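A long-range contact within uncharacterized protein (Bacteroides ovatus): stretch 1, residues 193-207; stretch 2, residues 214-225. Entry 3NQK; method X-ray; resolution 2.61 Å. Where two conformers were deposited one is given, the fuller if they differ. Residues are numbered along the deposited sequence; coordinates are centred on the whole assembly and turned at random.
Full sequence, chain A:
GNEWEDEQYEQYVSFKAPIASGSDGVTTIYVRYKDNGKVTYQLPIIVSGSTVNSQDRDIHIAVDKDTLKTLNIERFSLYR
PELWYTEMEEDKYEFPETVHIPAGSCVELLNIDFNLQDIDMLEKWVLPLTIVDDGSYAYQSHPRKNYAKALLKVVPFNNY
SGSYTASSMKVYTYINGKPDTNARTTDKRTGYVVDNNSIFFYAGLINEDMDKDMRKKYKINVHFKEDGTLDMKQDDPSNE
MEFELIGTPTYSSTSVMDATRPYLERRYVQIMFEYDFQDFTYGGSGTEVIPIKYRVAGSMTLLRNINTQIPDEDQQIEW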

# COMPACT_ATOMS: atom_id res chain seq x y z
N VAL A 193 -15.46 -17.52 -0.58
CA VAL A 193 -14.47 -18.02 0.35
C VAL A 193 -15.07 -18.97 1.37
O VAL A 193 -16.15 -18.72 1.90
CB VAL A 193 -13.82 -16.89 1.16
CG1 VAL A 193 -13.20 -17.45 2.44
CG2 VAL A 193 -12.80 -16.10 0.32
N VAL A 194 -14.35 -20.05 1.65
CA VAL A 194 -14.66 -20.92 2.76
C VAL A 194 -13.54 -20.80 3.77
O VAL A 194 -13.77 -20.53 4.94
CB VAL A 194 -14.86 -22.38 2.31
CG1 VAL A 194 -14.56 -23.34 3.44
CG2 VAL A 194 -16.29 -22.59 1.82
N ASP A 195 -12.31 -21.00 3.31
CA ASP A 195 -11.12 -20.76 4.16
C ASP A 195 -9.93 -20.31 3.28
O ASP A 195 -10.13 -19.89 2.13
CB ASP A 195 -10.79 -21.98 5.02
CG ASP A 195 -10.40 -23.19 4.19
OD1 ASP A 195 -10.05 -23.02 3.01
OD2 ASP A 195 -10.38 -24.31 4.75
N ASN A 196 -8.70 -20.40 3.79
CA ASN A 196 -7.53 -19.82 3.07
C ASN A 196 -7.27 -20.43 1.72
O ASN A 196 -6.71 -19.77 0.84
CB ASN A 196 -6.26 -19.87 3.93
CG ASN A 196 -5.98 -21.23 4.48
OD1 ASN A 196 -6.87 -21.87 5.07
ND2 ASN A 196 -4.77 -21.69 4.30
N ASN A 197 -7.67 -21.69 1.54
CA ASN A 197 -7.46 -22.37 0.26
C ASN A 197 -8.69 -23.20 -0.22
O ASN A 197 -8.55 -24.13 -1.01
CB ASN A 197 -6.23 -23.25 0.35
CG ASN A 197 -6.27 -24.16 1.53
OD1 ASN A 197 -7.35 -24.47 2.07
ND2 ASN A 197 -5.09 -24.62 1.96
N SER A 198 -9.88 -22.81 0.22
CA SER A 198 -11.10 -23.46 -0.22
C SER A 198 -12.16 -22.43 -0.52
O SER A 198 -12.22 -21.39 0.12
CB SER A 198 -11.62 -24.44 0.86
OG SER A 198 -10.62 -25.39 1.21
N ILE A 199 -12.99 -22.72 -1.50
CA ILE A 199 -14.08 -21.83 -1.87
C ILE A 199 -15.26 -22.67 -2.20
O ILE A 199 -15.16 -23.92 -2.17
CB ILE A 199 -13.70 -20.98 -3.11
CG1 ILE A 199 -13.53 -21.88 -4.34
CG2 ILE A 199 -12.41 -20.17 -2.85
CD1 ILE A 199 -12.98 -21.13 -5.57
N PHE A 200 -16.39 -22.04 -2.53
CA PHE A 200 -17.53 -22.80 -3.03
C PHE A 200 -18.24 -22.07 -4.12
O PHE A 200 -18.16 -20.85 -4.22
CB PHE A 200 -18.51 -23.20 -1.89
CG PHE A 200 -19.41 -22.06 -1.43
CD1 PHE A 200 -20.46 -21.63 -2.20
CD2 PHE A 200 -19.22 -21.47 -0.19
CE1 PHE A 200 -21.28 -20.58 -1.78
CE2 PHE A 200 -20.03 -20.42 0.23
CZ PHE A 200 -21.04 -19.97 -0.57
N PHE A 201 -18.89 -22.85 -4.99
CA PHE A 201 -19.72 -22.34 -6.06
C PHE A 201 -21.09 -22.95 -5.89
O PHE A 201 -21.22 -24.02 -5.32
CB PHE A 201 -19.22 -22.82 -7.44
CG PHE A 201 -17.90 -22.29 -7.83
CD1 PHE A 201 -17.80 -21.09 -8.49
CD2 PHE A 201 -16.77 -23.07 -7.69
CE1 PHE A 201 -16.57 -20.62 -8.92
CE2 PHE A 201 -15.53 -22.60 -8.09
CZ PHE A 201 -15.43 -21.38 -8.71
N TYR A 202 -22.09 -22.35 -6.50
CA TYR A 202 -23.37 -22.99 -6.59
C TYR A 202 -23.41 -23.86 -7.86
O TYR A 202 -22.96 -23.45 -8.92
CB TYR A 202 -24.50 -21.96 -6.58
CG TYR A 202 -24.62 -21.21 -5.27
CD1 TYR A 202 -25.12 -21.84 -4.15
CD2 TYR A 202 -24.24 -19.88 -5.16
CE1 TYR A 202 -25.22 -21.16 -2.91
CE2 TYR A 202 -24.33 -19.19 -3.94
CZ TYR A 202 -24.82 -19.85 -2.82
OH TYR A 202 -24.94 -19.17 -1.62
N ALA A 203 -23.90 -25.08 -7.72
CA ALA A 203 -23.93 -26.04 -8.80
C ALA A 203 -24.49 -25.47 -10.12
O ALA A 203 -25.51 -24.77 -10.14
CB ALA A 203 -24.75 -27.26 -8.38
N GLY A 204 -23.83 -25.83 -11.21
CA GLY A 204 -24.34 -25.55 -12.54
C GLY A 204 -24.73 -24.12 -12.75
O GLY A 204 -23.93 -23.22 -12.51
N LEU A 205 -25.97 -23.92 -13.18
CA LEU A 205 -26.47 -22.58 -13.48
C LEU A 205 -27.49 -22.10 -12.45
O LEU A 205 -28.20 -21.13 -12.67
CB LEU A 205 -27.08 -22.54 -14.89
CG LEU A 205 -26.09 -22.74 -16.05
CD1 LEU A 205 -26.82 -22.65 -17.39
CD2 LEU A 205 -24.98 -21.72 -16.00
N ILE A 206 -27.51 -22.76 -11.29
CA ILE A 206 -28.40 -22.37 -10.20
C ILE A 206 -28.27 -20.87 -9.92
O ILE A 206 -27.15 -20.33 -9.83
CB ILE A 206 -28.07 -23.16 -8.92
CG1 ILE A 206 -28.55 -24.61 -9.04
CG2 ILE A 206 -28.69 -22.50 -7.70
CD1 ILE A 206 -30.01 -24.77 -9.19
N ASN A 207 -29.41 -20.20 -9.80
CA ASN A 207 -29.44 -18.77 -9.56
C ASN A 207 -28.81 -18.42 -8.22
O ASN A 207 -29.30 -18.85 -7.17
CB ASN A 207 -30.87 -18.25 -9.62
CG ASN A 207 -30.95 -16.72 -9.77
OD1 ASN A 207 -30.23 -15.96 -9.10
ND2 ASN A 207 -31.81 -16.28 -10.64
N MSE A 214 -33.03 -22.67 -0.09
CA MSE A 214 -32.82 -23.62 -1.15
C MSE A 214 -31.46 -23.49 -1.79
O MSE A 214 -30.80 -24.49 -2.10
CB MSE A 214 -33.89 -23.45 -2.20
CG MSE A 214 -35.17 -24.09 -1.81
SE MSE A 214 -36.66 -23.24 -2.55
CE MSE A 214 -37.93 -24.71 -2.26
N ARG A 215 -30.98 -22.26 -1.95
CA ARG A 215 -29.71 -22.10 -2.66
C ARG A 215 -28.54 -22.73 -1.89
O ARG A 215 -27.63 -23.28 -2.50
CB ARG A 215 -29.44 -20.62 -3.06
CG ARG A 215 -28.48 -19.87 -2.23
CD ARG A 215 -28.01 -18.58 -2.93
NE ARG A 215 -29.04 -17.52 -2.93
CZ ARG A 215 -28.90 -16.32 -2.35
NH1 ARG A 215 -27.75 -15.97 -1.76
NH2 ARG A 215 -29.88 -15.44 -2.42
N LYS A 216 -28.62 -22.76 -0.57
CA LYS A 216 -27.54 -23.33 0.21
C LYS A 216 -27.36 -24.81 -0.12
O LYS A 216 -26.26 -25.34 -0.03
CB LYS A 216 -27.74 -23.12 1.74
CG LYS A 216 -28.93 -23.86 2.40
CD LYS A 216 -28.96 -23.59 3.96
CE LYS A 216 -30.31 -24.03 4.62
N LYS A 217 -28.42 -25.44 -0.57
CA LYS A 217 -28.37 -26.86 -0.85
C LYS A 217 -27.51 -27.22 -2.07
O LYS A 217 -27.05 -28.33 -2.18
CB LYS A 217 -29.80 -27.41 -0.99
CG LYS A 217 -30.52 -27.54 0.40
CD LYS A 217 -31.95 -28.05 0.31
CE LYS A 217 -32.52 -28.37 1.72
NZ LYS A 217 -31.58 -29.27 2.52
N TYR A 218 -27.21 -26.23 -2.91
CA TYR A 218 -26.44 -26.47 -4.13
C TYR A 218 -24.97 -26.05 -4.03
O TYR A 218 -24.26 -26.04 -5.04
CB TYR A 218 -27.11 -25.76 -5.31
CG TYR A 218 -28.52 -26.26 -5.59
CD1 TYR A 218 -28.74 -27.43 -6.30
CD2 TYR A 218 -29.61 -25.56 -5.14
CE1 TYR A 218 -30.01 -27.88 -6.55
CE2 TYR A 218 -30.90 -26.01 -5.39
CZ TYR A 218 -31.10 -27.17 -6.08
OH TYR A 218 -32.40 -27.61 -6.31
N LYS A 219 -24.48 -25.76 -2.83
CA LYS A 219 -23.06 -25.38 -2.64
C LYS A 219 -22.13 -26.55 -2.96
O LYS A 219 -22.37 -27.66 -2.53
CB LYS A 219 -22.79 -24.90 -1.20
CG LYS A 219 -23.47 -23.56 -0.82
CD LYS A 219 -23.55 -23.35 0.73
CE LYS A 219 -22.53 -22.35 1.25
NZ LYS A 219 -22.77 -22.01 2.69
N ILE A 220 -21.06 -26.27 -3.70
CA ILE A 220 -20.02 -27.26 -3.96
C ILE A 220 -18.71 -26.73 -3.38
O ILE A 220 -18.21 -25.71 -3.83
CB ILE A 220 -19.81 -27.49 -5.46
CG1 ILE A 220 -21.11 -27.84 -6.15
CG2 ILE A 220 -18.79 -28.60 -5.69
CD1 ILE A 220 -20.96 -28.03 -7.62
N ASN A 221 -18.19 -27.40 -2.36
CA ASN A 221 -16.94 -26.98 -1.74
C ASN A 221 -15.76 -27.43 -2.59
O ASN A 221 -15.72 -28.58 -3.03
CB ASN A 221 -16.81 -27.55 -0.33
CG ASN A 221 -17.85 -26.98 0.63
OD1 ASN A 221 -18.12 -25.78 0.63
ND2 ASN A 221 -18.44 -27.85 1.45
N VAL A 222 -14.81 -26.54 -2.80
CA VAL A 222 -13.68 -26.81 -3.66
C VAL A 222 -12.38 -26.49 -2.96
O VAL A 222 -12.14 -25.35 -2.58
CB VAL A 222 -13.77 -25.98 -4.93
CG1 VAL A 222 -12.58 -26.23 -5.83
CG2 VAL A 222 -15.06 -26.29 -5.66
N HIS A 223 -11.53 -27.48 -2.79
CA HIS A 223 -10.28 -27.29 -2.07
C HIS A 223 -9.10 -27.44 -3.01
O HIS A 223 -9.01 -28.41 -3.76
CB HIS A 223 -10.18 -28.28 -0.92
CG HIS A 223 -8.87 -28.26 -0.21
ND1 HIS A 223 -8.44 -27.19 0.54
CD2 HIS A 223 -7.91 -29.21 -0.08
CE1 HIS A 223 -7.26 -27.46 1.07
NE2 HIS A 223 -6.92 -28.68 0.71
N PHE A 224 -8.20 -26.45 -2.99
CA PHE A 224 -7.05 -26.47 -3.87
C PHE A 224 -5.88 -27.15 -3.20
O PHE A 224 -5.39 -26.70 -2.19
CB PHE A 224 -6.66 -25.05 -4.25
CG PHE A 224 -7.63 -24.40 -5.16
CD1 PHE A 224 -8.81 -23.90 -4.68
CD2 PHE A 224 -7.35 -24.27 -6.49
CE1 PHE A 224 -9.71 -23.29 -5.53
CE2 PHE A 224 -8.26 -23.64 -7.36
CZ PHE A 224 -9.42 -23.16 -6.88
N LYS A 225 -5.41 -28.24 -3.79
CA LYS A 225 -4.32 -29.01 -3.19
C LYS A 225 -2.95 -28.62 -3.76
O LYS A 225 -2.86 -28.01 -4.84
CB LYS A 225 -4.56 -30.52 -3.34
CG LYS A 225 -5.72 -31.05 -2.47
CD LYS A 225 -5.69 -32.59 -2.33
CE LYS A 225 -6.01 -33.27 -3.64
NZ LYS A 225 -6.08 -34.74 -3.51
O HOH W 1 -24.70 -16.53 -1.83

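The two stretches are joined chiefly by an antiparallel pairing of strand 198-202 with strand 219-224. Ile-199 and Val-222 form a hydrogen-bonded pair, with Val-222 N to Ile-199 O at 2.7 Å and Ile-199 N to Val-222 O at 3.0 Å. Phe-201 and Ile-220 repeat the pattern, Ile-220 N lying 2.8 Å from Phe-201 O and Phe-201 N 3.2 Å from Ile-220 O. The ladder extends beyond these pairs through Phe-224 N to Asn-197 O (3.1 Å, nearly linear) and Ala-203 N to Tyr-218 O (2.9 Å).

One direct side-chain hydrogen bond supplements the backbone: His-223 ND1 donates to Ser-198 OG at 2.9 Å. The short serine, in the m rotamer, meets the imidazole at its edge, near the ring plane, where the nitrogen can donate. Farther along, a water links Tyr-202 OH (2.7 Å) to Arg-215 NH1 (3.1 Å), bringing the segment before the second strand into the contact.

The same sheet face that carries Ser-198 and His-223 also carries Phe-200 and Lys-219. The lysine lays its aliphatic chain over the aromatic ring, with CE 3.5 Å from the centroid of the Phe-200 ring; its NZ sits off-centre at 4.6 Å from that centroid in a cation-pi contact and is also hydrogen-bonded elsewhere in the structure.

Ile-199, Phe-201, Ile-220 and Val-222 occupy the other face, and all are buried and apolar. Ile-199 CD1 reaches the edge of the Phe-224 ring (3.9 Å to CE1), while Val-222 CG2 lies 4.2 Å from Phe-201 CD2. Past the strand, Ala-203 CB packs 3.9 Å from Ile-220 CD1. The type II' turn from Ala-203 to Ile-206 then brings Ile-206 over the Tyr-218 ring, its CD1 3.9 Å from the Tyr-218 ring centroid. Altogether the contact buries 941 Å².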